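PDB 5Z06: Exo beta-1,2-glucooligosaccharide sophorohydrolase (non-reducing end) from Parabacteroides distasonis ATCC 8503, which hydrolyses linear beta-1,2-glucan and beta-1,2-glucooligosaccharides of four or more units, releasing sophorose from the non-reducing end. Local coordinates for residues Leu56-Ala61 with Asn168-Tyr173; Ser96-Ala101 with Pro162-Gly167. One frame throughout, in Å; residues are numbered along the deposited sequence.

Contact 1 (Leu56-Ala61 with Asn168-Tyr173); sequences LTYVSA and NEYTIY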
ATOM      1  N   LEU A  56     -17.540  22.569   6.194  1.00 33.35           N
ATOM      2  CA  LEU A  56     -16.946  23.875   6.198  1.00 35.27           C
ATOM      3  C   LEU A  56     -17.882  24.787   6.989  1.00 33.06           C
ATOM      4  O   LEU A  56     -18.831  25.351   6.438  1.00 33.82           O
ATOM      5  CB  LEU A  56     -16.720  24.346   4.756  1.00 35.84           C
ATOM      6  CG  LEU A  56     -15.799  25.556   4.672  1.00 38.65           C
ATOM      7  CD1 LEU A  56     -14.349  25.121   4.793  1.00 40.53           C
ATOM      8  CD2 LEU A  56     -16.008  26.323   3.372  1.00 40.16           C
ATOM      9  N   THR A  57     -17.632  24.883   8.290  1.00 32.28           N
ATOM     10  CA  THR A  57     -18.464  25.698   9.182  1.00 31.94           C
ATOM     11  C   THR A  57     -17.608  26.843   9.635  1.00 32.25           C
ATOM     12  O   THR A  57     -16.527  26.645  10.206  1.00 33.71           O
ATOM     13  CB  THR A  57     -19.046  24.893  10.346  1.00 31.29           C
ATOM     14  OG1 THR A  57     -20.031  24.005   9.819  1.00 29.90           O
ATOM     15  CG2 THR A  57     -19.707  25.790  11.404  1.00 31.54           C
ATOM     16  N   TYR A  58     -18.081  28.049   9.342  1.00 32.19           N
ATOM     17  CA  TYR A  58     -17.289  29.243   9.557  1.00 31.55           C
ATOM     18  C   TYR A  58     -18.111  30.447   9.960  1.00 32.01           C
ATOM     19  O   TYR A  58     -19.309  30.514   9.717  1.00 31.71           O
ATOM     20  CB  TYR A  58     -16.485  29.581   8.292  1.00 32.27           C
ATOM     21  CG  TYR A  58     -17.351  29.840   7.088  1.00 32.17           C
ATOM     22  CD1 TYR A  58     -17.788  28.783   6.279  1.00 32.63           C
ATOM     23  CD2 TYR A  58     -17.778  31.141   6.772  1.00 35.34           C
ATOM     24  CE1 TYR A  58     -18.592  29.013   5.166  1.00 33.54           C
ATOM     25  CE2 TYR A  58     -18.596  31.388   5.659  1.00 33.37           C
ATOM     26  CZ  TYR A  58     -19.008  30.327   4.871  1.00 34.07           C
ATOM     27  OH  TYR A  58     -19.822  30.545   3.784  1.00 34.38           O
ATOM     28  N   VAL A  59     -17.403  31.401  10.559  1.00 32.94           N
ATOM     29  CA  VAL A  59     -17.880  32.739  10.824  1.00 32.50           C
ATOM     30  C   VAL A  59     -16.864  33.683  10.198  1.00 31.74           C
ATOM     31  O   VAL A  59     -15.697  33.710  10.579  1.00 31.55           O
ATOM     32  CB  VAL A  59     -18.001  33.016  12.335  1.00 31.71           C
ATOM     33  CG1 VAL A  59     -18.504  34.433  12.586  1.00 32.40           C
ATOM     34  CG2 VAL A  59     -18.947  32.007  12.979  1.00 32.40           C
ATOM     35  N   SER A  60     -17.321  34.444   9.225  1.00 33.47           N
ATOM     36  CA  SER A  60     -16.510  35.469   8.605  1.00 36.01           C
ATOM     37  C   SER A  60     -16.890  36.755   9.325  1.00 37.77           C
ATOM     38  O   SER A  60     -17.942  37.322   9.053  1.00 37.62           O
ATOM     39  CB  SER A  60     -16.821  35.544   7.109  1.00 36.23           C
ATOM     40  OG  SER A  60     -16.758  34.261   6.509  1.00 37.03           O
ATOM     41  N   ALA A  61     -16.064  37.174  10.283  1.00 38.95           N
ATOM     42  CA  ALA A  61     -16.350  38.355  11.087  1.00 40.03           C
ATOM     43  C   ALA A  61     -15.463  39.520  10.654  1.00 41.32           C
ATOM     44  O   ALA A  61     -14.283  39.321  10.318  1.00 40.75           O
ATOM     45  CB  ALA A  61     -16.151  38.066  12.570  1.00 39.75           C
ATOM     46  N   ASN A 168     -21.993  35.943  10.478  1.00 33.92           N
ATOM     47  CA  ASN A 168     -22.892  34.820  10.740  1.00 35.42           C
ATOM     48  C   ASN A 168     -22.184  33.488  10.579  1.00 37.08           C
ATOM     49  O   ASN A 168     -21.219  33.356   9.816  1.00 37.67           O
ATOM     50  CB  ASN A 168     -24.105  34.834   9.808  1.00 37.51           C
ATOM     51  CG  ASN A 168     -24.895  36.122   9.888  1.00 38.37           C
ATOM     52  OD1 ASN A 168     -24.971  36.762  10.933  1.00 39.33           O
ATOM     53  ND2 ASN A 168     -25.442  36.534   8.757  1.00 41.56           N
ATOM     54  N   GLU A 169     -22.697  32.501  11.300  1.00 38.52           N
ATOM     55  CA  GLU A 169     -22.227  31.140  11.200  1.00 39.16           C
ATOM     56  C   GLU A 169     -22.927  30.470  10.050  1.00 39.58           C
ATOM     57  O   GLU A 169     -24.154  30.493   9.976  1.00 42.76           O
ATOM     58  CB  GLU A 169     -22.501  30.368  12.473  1.00 39.30           C
ATOM     59  CG  GLU A 169     -21.772  29.031  12.497  1.00 39.88           C
ATOM     60  CD  GLU A 169     -22.040  28.257  13.752  1.00 38.27           C
ATOM     61  OE1 GLU A 169     -22.117  28.883  14.829  1.00 38.47           O
ATOM     62  OE2 GLU A 169     -22.172  27.030  13.656  1.00 37.19           O
ATOM     63  N   TYR A 170     -22.143  29.882   9.154  1.00 38.20           N
ATOM     64  CA  TYR A 170     -22.674  29.096   8.055  1.00 36.96           C
ATOM     65  C   TYR A 170     -21.977  27.766   8.097  1.00 37.29           C
ATOM     66  O   TYR A 170     -20.834  27.666   8.514  1.00 38.11           O
ATOM     67  CB  TYR A 170     -22.416  29.769   6.705  1.00 35.26           C
ATOM     68  CG  TYR A 170     -23.048  31.117   6.591  1.00 36.70           C
ATOM     69  CD1 TYR A 170     -24.417  31.245   6.442  1.00 36.95           C
ATOM     70  CD2 TYR A 170     -22.276  32.278   6.650  1.00 40.03           C
ATOM     71  CE1 TYR A 170     -25.010  32.488   6.350  1.00 39.82           C
ATOM     72  CE2 TYR A 170     -22.860  33.527   6.556  1.00 38.94           C
ATOM     73  CZ  TYR A 170     -24.226  33.626   6.408  1.00 40.84           C
ATOM     74  OH  TYR A 170     -24.817  34.856   6.307  1.00 44.31           O
ATOM     75  N   THR A 171     -22.695  26.747   7.679  1.00 37.16           N
ATOM     76  CA  THR A 171     -22.142  25.438   7.501  1.00 36.67           C
ATOM     77  C   THR A 171     -22.442  25.107   6.066  1.00 38.16           C
ATOM     78  O   THR A 171     -23.616  25.065   5.664  1.00 38.36           O
ATOM     79  CB  THR A 171     -22.808  24.405   8.403  1.00 33.56           C
ATOM     80  OG1 THR A 171     -22.368  24.610   9.738  1.00 32.93           O
ATOM     81  CG2 THR A 171     -22.440  22.994   7.983  1.00 34.77           C
ATOM     82  N   ILE A 172     -21.385  24.880   5.296  1.00 36.18           N
ATOM     83  CA  ILE A 172     -21.544  24.246   3.997  1.00 37.19           C
ATOM     84  C   ILE A 172     -20.754  22.938   4.002  1.00 35.76           C
ATOM     85  O   ILE A 172     -19.783  22.779   4.747  1.00 38.32           O
ATOM     86  CB  ILE A 172     -21.169  25.190   2.827  1.00 38.13           C
ATOM     87  CG1 ILE A 172     -19.670  25.463   2.786  1.00 38.13           C
ATOM     88  CG2 ILE A 172     -21.979  26.489   2.948  1.00 41.47           C
ATOM     89  CD1 ILE A 172     -19.226  26.377   1.668  1.00 40.57           C
ATOM     90  N   TYR A 173     -21.197  22.007   3.178  1.00 32.58           N
ATOM     91  CA  TYR A 173     -20.505  20.776   2.985  1.00 33.66           C
ATOM     92  C   TYR A 173     -19.910  20.749   1.593  1.00 33.91           C
ATOM     93  O   TYR A 173     -20.538  21.176   0.633  1.00 34.95           O
ATOM     94  CB  TYR A 173     -21.447  19.617   3.190  1.00 32.82           C
ATOM     95  CG  TYR A 173     -22.133  19.675   4.515  1.00 34.45           C
ATOM     96  CD1 TYR A 173     -21.540  19.139   5.648  1.00 35.07           C
ATOM     97  CD2 TYR A 173     -23.376  20.287   4.649  1.00 33.00           C
ATOM     98  CE1 TYR A 173     -22.179  19.185   6.878  1.00 36.26           C
ATOM     99  CE2 TYR A 173     -24.018  20.336   5.876  1.00 34.25           C
ATOM    100  CZ  TYR A 173     -23.418  19.782   6.979  1.00 33.04           C
ATOM    101  OH  TYR A 173     -24.036  19.841   8.192  1.00 33.59           O
TER

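Contact 2 (Ser96-Ala101 with Pro162-Gly167); sequences SMNAAA and PGTADG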
ATOM      1  N   SER A  96     -30.246  28.430   4.112  1.00 48.47           N
ATOM      2  CA  SER A  96     -30.293  29.544   3.175  1.00 45.30           C
ATOM      3  C   SER A  96     -29.367  30.603   3.678  1.00 41.07           C
ATOM      4  O   SER A  96     -29.199  30.775   4.881  1.00 40.89           O
ATOM      5  CB  SER A  96     -31.691  30.126   3.055  1.00 49.30           C
ATOM      6  OG  SER A  96     -32.517  29.210   2.380  1.00 54.95           O
ATOM      7  N   MET A  97     -28.733  31.290   2.751  1.00 40.73           N
ATOM      8  CA  MET A  97     -27.756  32.298   3.108  1.00 42.72           C
ATOM      9  C   MET A  97     -27.570  33.244   1.963  1.00 41.42           C
ATOM     10  O   MET A  97     -27.810  32.904   0.812  1.00 41.64           O
ATOM     11  CB  MET A  97     -26.399  31.661   3.431  1.00 44.85           C
ATOM     12  CG  MET A  97     -25.805  30.829   2.296  1.00 45.50           C
ATOM     13  SD  MET A  97     -24.265  30.001   2.702  1.00 45.85           S
ATOM     14  CE  MET A  97     -23.175  31.385   2.994  1.00 46.08           C
ATOM     15  N   ASN A  98     -27.111  34.430   2.301  1.00 43.84           N
ATOM     16  CA  ASN A  98     -26.610  35.350   1.315  1.00 46.43           C
ATOM     17  C   ASN A  98     -25.454  34.657   0.570  1.00 47.37           C
ATOM     18  O   ASN A  98     -24.423  34.343   1.169  1.00 45.12           O
ATOM     19  CB  ASN A  98     -26.163  36.634   2.021  1.00 47.78           C
ATOM     20  CG  ASN A  98     -25.352  37.549   1.136  1.00 53.74           C
ATOM     21  OD1 ASN A  98     -25.429  37.487  -0.096  1.00 54.79           O
ATOM     22  ND2 ASN A  98     -24.552  38.420   1.768  1.00 61.05           N
ATOM     23  N   ALA A  99     -25.652  34.421  -0.728  1.00 48.21           N
ATOM     24  CA  ALA A  99     -24.618  33.870  -1.619  1.00 47.11           C
ATOM     25  C   ALA A  99     -23.238  34.549  -1.501  1.00 45.40           C
ATOM     26  O   ALA A  99     -22.217  33.893  -1.618  1.00 45.36           O
ATOM     27  CB  ALA A  99     -25.102  33.907  -3.067  1.00 48.09           C
ATOM     28  N   ALA A 100     -23.204  35.854  -1.258  1.00 41.99           N
ATOM     29  CA  ALA A 100     -21.929  36.571  -1.074  1.00 43.56           C
ATOM     30  C   ALA A 100     -21.125  36.160   0.176  1.00 40.38           C
ATOM     31  O   ALA A 100     -19.939  36.452   0.262  1.00 37.92           O
ATOM     32  CB  ALA A 100     -22.180  38.076  -1.043  1.00 43.62           C
ATOM     33  N   ALA A 101     -21.788  35.546   1.156  1.00 42.06           N
ATOM     34  CA  ALA A 101     -21.137  35.088   2.392  1.00 42.49           C
ATOM     35  C   ALA A 101     -20.412  33.751   2.185  1.00 42.30           C
ATOM     36  O   ALA A 101     -19.558  33.379   2.998  1.00 41.45           O
ATOM     37  CB  ALA A 101     -22.156  34.956   3.510  1.00 43.96           C
ATOM     38  N   PRO A 162     -12.818  33.673   3.430  1.00 32.53           N
ATOM     39  CA  PRO A 162     -14.111  34.301   3.665  1.00 34.43           C
ATOM     40  C   PRO A 162     -14.687  34.963   2.409  1.00 34.65           C
ATOM     41  O   PRO A 162     -13.940  35.466   1.552  1.00 32.74           O
ATOM     42  CB  PRO A 162     -13.789  35.390   4.708  1.00 32.92           C
ATOM     43  CG  PRO A 162     -12.534  34.967   5.348  1.00 33.85           C
ATOM     44  CD  PRO A 162     -11.766  34.309   4.248  1.00 33.08           C
ATOM     45  N   GLY A 163     -16.004  34.930   2.300  1.00 37.37           N
ATOM     46  CA  GLY A 163     -16.708  35.852   1.442  1.00 39.20           C
ATOM     47  C   GLY A 163     -16.949  37.091   2.277  1.00 39.61           C
ATOM     48  O   GLY A 163     -16.068  37.536   3.026  1.00 36.94           O
ATOM     49  N   THR A 164     -18.165  37.626   2.161  1.00 41.77           N
ATOM     50  CA  THR A 164     -18.591  38.765   2.954  1.00 43.19           C
ATOM     51  C   THR A 164     -18.409  38.429   4.421  1.00 40.00           C
ATOM     52  O   THR A 164     -18.929  37.432   4.903  1.00 38.79           O
ATOM     53  CB  THR A 164     -20.082  39.094   2.719  1.00 46.27           C
ATOM     54  OG1 THR A 164     -20.350  39.152   1.315  1.00 49.11           O
ATOM     55  CG2 THR A 164     -20.451  40.416   3.359  1.00 47.41           C
ATOM     56  N   ALA A 165     -17.663  39.272   5.125  1.00 40.64           N
ATOM     57  CA  ALA A 165     -17.580  39.196   6.570  1.00 37.01           C
ATOM     58  C   ALA A 165     -18.862  39.752   7.220  1.00 35.98           C
ATOM     59  O   ALA A 165     -18.859  40.815   7.829  1.00 37.38           O
ATOM     60  CB  ALA A 165     -16.345  39.930   7.063  1.00 37.17           C
ATOM     61  N   ASP A 166     -19.945  38.991   7.111  1.00 36.20           N
ATOM     62  CA  ASP A 166     -21.239  39.361   7.717  1.00 36.28           C
ATOM     63  C   ASP A 166     -21.400  38.872   9.168  1.00 37.95           C
ATOM     64  O   ASP A 166     -22.438  39.072   9.764  1.00 38.61           O
ATOM     65  CB  ASP A 166     -22.386  38.818   6.865  1.00 36.43           C
ATOM     66  CG  ASP A 166     -22.415  37.291   6.809  1.00 37.72           C
ATOM     67  OD1 ASP A 166     -21.633  36.643   7.537  1.00 42.32           O
ATOM     68  OD2 ASP A 166     -23.230  36.738   6.057  1.00 33.56           O
ATOM     69  N   GLY A 167     -20.408  38.142   9.694  1.00 39.15           N
ATOM     70  CA  GLY A 167     -20.405  37.698  11.093  1.00 35.90           C
ATOM     71  C   GLY A 167     -21.334  36.553  11.465  1.00 34.35           C
ATOM     72  O   GLY A 167     -21.453  36.224  12.655  1.00 35.34           O
TER

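Contact 1 (Leu56-Ala61 with Asn168-Tyr173)
Tyr58 and Tyr170 face each other as a hydrogen-bonded pair of two antiparallel strands, with their rings on the same face of the sheet. A chi1 of 60° places CG of Tyr58 between its own N and carbonyl carbon, and from there the ring extends along Tyr170 CB. That CB is the bump, lying on one face of the Tyr58 ring, 3.9 Å from Tyr58 CZ. Tyr58 CE2 comes to the edge of the Tyr170 ring, beside CD2, the planes inclined at 49°. Ile172 CG1 borders another part of the Tyr58 ring's edge. On the same face Leu56 and Ile172 lie side by side, Leu56 CD2 touching Ile172 CD1 at 3.6 Å. Tyr58 OH bonds Ala101 O. An alanine in place of Tyr58 would probably open a gap over Tyr170 CB and leave Ala101 O without its phenol partner.

On the other face Thr57 OG1 meets Thr171 OG1, at a modelled separation too short to be relied on; Thr57 OG1 also bonds Glu55 OE2. Thr57 CG2 rests near Glu169 OE2 at 3.6 Å, and Val59 CG2 packs on Glu169 CB at 3.9 Å. Backbone bonds run both ways in the Leu56–Ile172 and Tyr58–Tyr170 pairs. Strand 53-59 also pairs with strand 32-33, and strand 169-180 with strand 86-93, so this ladder lies inside an antiparallel sheet; Leu56 reaches Ile33 and Ile172 reaches Leu93.

Contact 2 (Ser96-Ala101 with Pro162-Gly167)
Thr164 turns OG1 anti to its carbonyl carbon and beside its own N (chi1 -49°), bringing hydroxyl and amide together at Ala100 O. Asp166 holds CG between its N and carbonyl carbon (chi1 64°), and its OD2 comes to 3.3 Å from Ala101 CB. The main bond runs from Thr164 N to Ala100 O, 2.9 Å long and almost straight at the hydrogen, with the donor tilted 30° from the carbonyl plane. Thr164 OG1 adds to it, so the same oxygen takes a straight amide bond and a weak second one from the hydroxyl. The hydroxyl also lies against the methyl of Ala100, Thr164 OG1 to Ala100 CB 3.2 Å. Gly163 CA approaches Ala100 O as well, at 3.5 Å; a side chain on this residue would run into that oxygen.

The accepting loop is shaped by an Asx turn, in which Asn98 OD1 accepts from Ala100 N at 3.0 Å, the donor well above the carbonyl plane. The turn overlaps the start of the short 3-10 segment 99-101. On the facing loop, Ala165 is the centre of an inverse gamma turn; Thr164 and Asp166, on either side of it in the chain, both point toward 96-101. Asp166 is held from its own side: OD1 takes the N-H of Asn168 and OD2 bonds the hydroxyl of Tyr170, whose ring also touches Ala101. The contact thus joins two surface loops, one leading from strand 86-93 to strand 104-109, the other from strand 155-161 to strand 169-180, while Pro162 packs on Asp65 and Trp66 of strand 65-71.

Overall arrangement
From the N terminus, after several strands the chain reaches strand 53-59, the first half of contact 1, then passes through strands 65-71 and 86-93 to the loop 96-101. After strands 104-109, 118-119, 132-138 and 155-161 it returns at 162-167, where contact 2 closes a loop. Strand 169-180 follows at once and closes the longer loop of contact 1, inside which contact 2 is nested. The centres of the two contacts are about 8 Å apart. Ser60 O meets Gly167 N, and Met97 CB packs on the Tyr170 ring. Strands 86-93 and 169-180 belong to one antiparallel sheet, 104-109 and 155-161 to another, so the two loops of contact 2 each bridge the sheets beside the ladder of contact 1.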